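Local coordinates for D-glyceraldehyde dehydrogenase (NADP(+)) (Thermoplasma acidophilum, PDB 5IZD), which oxidises D-glyceraldehyde to (R)-glycerate with NADP(+) as the hydride acceptor, in the non-phosphorylated Entner-Doudoroff pathway, at the interface of chains A and B. Coordinates in Å, arbitrary orientation; residue numbers count along the deposited sequence, not the author numbering. Chains: chain A/B, D-glyceraldehyde dehydrogenase (NADP(+)).

Contact 1 and contact 2 belong to the same two-fold interface of the homotetramer, with centres about 48 Å apart, and each recurs with the chains exchanged. They draw on common elements: strand 130-138 supplies A:Ile132 and A:Gln134 to contact 1 and B:Arg130 to contact 2, while the loop after strand 432-435 gives B:Glu441 to B:Gly445 in the first and A:Met437 and A:Pro438 in the second. Each subunit thus offers both the strands and the loop that receives its partner's strands. The centre of contact 2 is about 19 Å from the catalytic A:Glu247, that of contact 1 about 32 Å.

Contact 1: the interface of chains A and B. Residues chain A 123-126, 132, 134, 472, 474; chain B 441-442, 444-445.
Two bends in B:Gln444, CG set between its own backbone N and carbonyl carbon (chi1 65°) and the chain turned again at chi2 (-91°), carry its amide to the backbone of A:Glu124. There NE2 gives a nearly straight hydrogen bond to the carbonyl O of A:Glu124, 2.9 Å long. The acceptor lies close to the amide plane of B:Gln444, whereas the donor stands above the carbonyl plane of A:Glu124. The chi1 setting also puts CG of B:Gln444 against the CG2 methyl of A:Val123 at 3.6 Å, pairing the polar bond with an apolar contact. A loop of one subunit is thus laid on the strands of its partner, as part of the two-fold subunit interface of the homotetramer.

A:Tyr474 reaches across with its phenol oxygen: OH accepts the backbone N-H of B:Ala442 at 2.9 Å. One face of its ring, toward the rim, is covered by CG1 of A:Ile132 from its own chain. The tip of that isoleucine, CD1, goes on to meet CB of B:Ala442 at 4.0 Å, and its side chain runs roughly at right angles to B:Gln444. A phenylalanine in place of A:Tyr474 would probably leave the N-H of B:Ala442 without this acceptor and the loop less firmly held.

Toward B:Gly445, A:Gln134 is steadied by A:Asn472: NE2 donates to the side-chain OD1 at 2.9 Å, nearly along the C=O axis, while the same NE2 lies 3.6 Å from CA of B:Gly445.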
# COMPACT_ATOMS: atom_id res chain seq x y z
N VAL A 123 -10.28 7.46 3.97
CA VAL A 123 -9.57 8.08 5.08
C VAL A 123 -10.50 8.80 6.03
O VAL A 123 -11.56 9.23 5.69
CB VAL A 123 -8.32 8.92 4.66
CG1 VAL A 123 -7.56 8.20 3.54
CG2 VAL A 123 -8.63 10.31 4.20
N GLU A 124 -10.08 8.84 7.28
CA GLU A 124 -10.76 9.62 8.34
C GLU A 124 -11.04 11.06 7.89
O GLU A 124 -10.17 11.69 7.34
CB GLU A 124 -9.87 9.65 9.60
CG GLU A 124 -10.29 8.67 10.65
CD GLU A 124 -9.45 8.84 11.92
OE1 GLU A 124 -9.98 9.25 12.99
OE2 GLU A 124 -8.23 8.54 11.82
N GLY A 125 -12.26 11.56 8.14
CA GLY A 125 -12.58 12.96 7.92
C GLY A 125 -12.22 13.77 9.14
O GLY A 125 -11.54 13.28 10.03
N THR A 126 -12.69 15.01 9.16
CA THR A 126 -12.37 15.94 10.25
C THR A 126 -13.37 15.91 11.39
O THR A 126 -13.21 16.68 12.30
CB THR A 126 -12.20 17.37 9.71
OG1 THR A 126 -13.31 17.73 8.84
CG2 THR A 126 -10.89 17.42 8.85
N ILE A 132 -13.43 10.69 3.95
CA ILE A 132 -12.90 11.12 2.66
C ILE A 132 -12.66 9.87 1.80
O ILE A 132 -11.86 9.01 2.13
CB ILE A 132 -11.63 11.96 2.88
CG1 ILE A 132 -11.97 13.19 3.71
CG2 ILE A 132 -11.03 12.39 1.53
CD1 ILE A 132 -10.74 13.94 4.15
N GLN A 134 -11.34 8.14 -1.50
CA GLN A 134 -10.43 8.40 -2.63
C GLN A 134 -10.57 7.35 -3.69
O GLN A 134 -10.18 6.25 -3.48
CB GLN A 134 -9.02 8.53 -2.09
CG GLN A 134 -8.94 9.68 -1.11
CD GLN A 134 -7.62 9.83 -0.46
OE1 GLN A 134 -7.01 8.86 -0.02
NE2 GLN A 134 -7.15 11.06 -0.38
N ASN A 472 -11.14 12.84 -4.79
CA ASN A 472 -11.64 12.76 -3.41
C ASN A 472 -13.10 13.15 -3.34
O ASN A 472 -13.56 14.09 -4.01
CB ASN A 472 -10.90 13.69 -2.42
CG ASN A 472 -9.38 13.70 -2.60
OD1 ASN A 472 -8.62 13.09 -1.82
ND2 ASN A 472 -8.92 14.40 -3.66
N TYR A 474 -15.53 14.16 -0.12
CA TYR A 474 -15.58 14.52 1.28
C TYR A 474 -17.06 14.45 1.61
O TYR A 474 -17.86 15.18 1.01
CB TYR A 474 -15.09 15.96 1.47
CG TYR A 474 -13.57 16.18 1.44
CD1 TYR A 474 -12.85 16.11 0.26
CD2 TYR A 474 -12.88 16.48 2.63
CE1 TYR A 474 -11.48 16.31 0.23
CE2 TYR A 474 -11.51 16.73 2.62
CZ TYR A 474 -10.81 16.62 1.42
OH TYR A 474 -9.48 16.89 1.46
N GLU B 441 -9.80 21.59 2.00
CA GLU B 441 -9.25 20.24 1.94
C GLU B 441 -8.53 19.87 3.25
O GLU B 441 -8.09 20.75 4.02
CB GLU B 441 -8.35 20.06 0.71
CG GLU B 441 -7.05 20.86 0.73
CD GLU B 441 -7.21 22.35 0.37
OE1 GLU B 441 -8.31 22.91 0.20
OE2 GLU B 441 -6.17 23.02 0.28
N ALA B 442 -8.45 18.57 3.55
CA ALA B 442 -7.72 18.10 4.76
C ALA B 442 -6.30 17.66 4.31
O ALA B 442 -6.09 17.33 3.13
CB ALA B 442 -8.47 16.94 5.39
N GLN B 444 -4.82 14.88 4.94
CA GLN B 444 -4.94 13.50 4.53
C GLN B 444 -5.63 13.27 3.16
O GLN B 444 -5.71 12.13 2.71
CB GLN B 444 -5.64 12.69 5.59
CG GLN B 444 -7.08 13.01 5.92
CD GLN B 444 -7.24 14.02 7.01
OE1 GLN B 444 -6.45 14.96 7.12
NE2 GLN B 444 -8.21 13.80 7.87
N GLY B 445 -6.18 14.31 2.56
CA GLY B 445 -6.67 14.21 1.21
C GLY B 445 -5.58 14.47 0.18
O GLY B 445 -4.56 15.11 0.48

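Contact 2: the interface of chains A and B. Residues chain A 267-268, 271, 437-438; chain B 130, 482, 484, 487.
This largely apolar subunit interface, which also includes a lysine-to-backbone hydrogen bond, anchors the C-terminal segment of chain B against a helix and a loop of chain A and so helps to join two subunits of the homotetramer. B:Ile484, with 69 Å² of its own surface hidden by chain A, inserts its two branches between different partners. CD1 meets CG of A:Pro438 tip to tip at 3.7 Å and also approaches CA of A:Thr268. CG2 instead touches CD1 of A:Trp271 at 3.7 Å, the two side chains running about perpendicular. CG of A:Trp271 is anti to its backbone N (chi1 179°), which turns the CD1 edge of the indole to that methyl and sets one face near its rim against CB of A:Pro438. Beside it, CG2 of B:Val487 packs on CB of A:Trp271 at 4.0 Å.

A:Lys267, extended beyond CG, brings NZ to the carbonyl O of B:Leu482 at 2.8 Å, within the carbonyl plane. Of that leucine's two methyls, CD1 lies 3.3 Å from OG1 of A:Thr268 on the helix, and CD2 sits at the guanidinium edge of B:Arg130, in its plane.

A:Met437 and B:Arg130 reach toward each other end to end. A bend at chi3 (-86°) lays CE of A:Met437 over one guanidinium face, off toward its rim and 3.7 Å from CZ, so the flat cationic group packs against a methyl.

In the fold, A:Lys267, A:Thr268 and A:Trp271 line one side of helix 262-274, A:Met437 and A:Pro438 follow strand 432-435, and B:Arg130 begins strand 130-138, while B:Leu482 to B:Val487 lie in the loop beyond strand 468-476.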
# COMPACT_ATOMS: atom_id res chain seq x y z
N LYS A 267 30.11 -11.28 -20.42
CA LYS A 267 28.88 -11.77 -21.00
C LYS A 267 27.80 -10.70 -20.96
O LYS A 267 27.11 -10.46 -21.97
CB LYS A 267 28.34 -12.94 -20.22
CG LYS A 267 28.98 -14.26 -20.56
CD LYS A 267 28.31 -15.34 -19.70
CE LYS A 267 28.94 -16.69 -19.96
NZ LYS A 267 28.47 -17.66 -18.94
N THR A 268 27.65 -10.07 -19.79
CA THR A 268 26.68 -9.01 -19.62
C THR A 268 27.00 -7.78 -20.51
O THR A 268 26.07 -7.14 -21.02
CB THR A 268 26.57 -8.56 -18.15
OG1 THR A 268 26.36 -9.72 -17.31
CG2 THR A 268 25.48 -7.53 -17.97
N TRP A 271 25.95 -8.38 -24.07
CA TRP A 271 24.51 -8.12 -24.08
C TRP A 271 24.20 -6.60 -24.05
O TRP A 271 23.53 -6.07 -24.97
CB TRP A 271 23.78 -8.83 -22.94
CG TRP A 271 22.34 -8.49 -23.00
CD1 TRP A 271 21.37 -9.13 -23.75
CD2 TRP A 271 21.68 -7.41 -22.34
NE1 TRP A 271 20.17 -8.49 -23.61
CE2 TRP A 271 20.34 -7.42 -22.77
CE3 TRP A 271 22.10 -6.40 -21.47
CZ2 TRP A 271 19.43 -6.48 -22.33
CZ3 TRP A 271 21.17 -5.44 -21.05
CH2 TRP A 271 19.86 -5.50 -21.47
N MET A 437 24.37 -8.80 -13.17
CA MET A 437 23.42 -9.39 -14.09
C MET A 437 23.05 -8.39 -15.18
O MET A 437 23.20 -7.21 -15.00
CB MET A 437 22.15 -9.82 -13.37
CG MET A 437 21.32 -8.71 -12.74
SD MET A 437 19.78 -9.31 -11.97
CE MET A 437 18.69 -9.30 -13.41
N PRO A 438 22.59 -8.90 -16.36
CA PRO A 438 22.10 -8.01 -17.40
C PRO A 438 20.67 -7.55 -17.15
O PRO A 438 19.98 -8.03 -16.26
CB PRO A 438 22.11 -8.92 -18.65
CG PRO A 438 21.75 -10.26 -18.10
CD PRO A 438 22.48 -10.32 -16.77
N ARG B 130 17.34 -14.10 -7.75
CA ARG B 130 17.25 -12.69 -8.08
C ARG B 130 16.14 -11.98 -7.28
O ARG B 130 15.11 -12.55 -7.00
CB ARG B 130 17.00 -12.52 -9.58
CG ARG B 130 18.19 -12.92 -10.44
CD ARG B 130 17.84 -12.92 -11.93
NE ARG B 130 19.08 -13.07 -12.70
CZ ARG B 130 19.15 -12.92 -14.03
NH1 ARG B 130 18.06 -12.63 -14.74
NH2 ARG B 130 20.32 -13.08 -14.64
N LEU B 482 26.31 -16.82 -15.71
CA LEU B 482 25.10 -16.29 -16.30
C LEU B 482 24.84 -17.06 -17.56
O LEU B 482 25.80 -17.46 -18.24
CB LEU B 482 25.28 -14.81 -16.63
CG LEU B 482 25.34 -13.93 -15.37
CD1 LEU B 482 25.84 -12.56 -15.77
CD2 LEU B 482 24.01 -13.84 -14.64
N ILE B 484 22.77 -15.99 -20.89
CA ILE B 484 22.03 -14.93 -21.58
C ILE B 484 21.65 -15.48 -22.96
O ILE B 484 22.51 -15.95 -23.72
CB ILE B 484 22.86 -13.63 -21.70
CG1 ILE B 484 23.29 -13.11 -20.32
CG2 ILE B 484 22.08 -12.55 -22.48
CD1 ILE B 484 24.23 -11.93 -20.35
N VAL B 487 23.47 -14.36 -26.20
CA VAL B 487 24.94 -14.34 -26.13
C VAL B 487 25.31 -15.80 -26.19
O VAL B 487 24.98 -16.54 -25.28
CB VAL B 487 25.45 -13.67 -24.83
CG1 VAL B 487 26.98 -13.71 -24.74
CG2 VAL B 487 24.95 -12.24 -24.75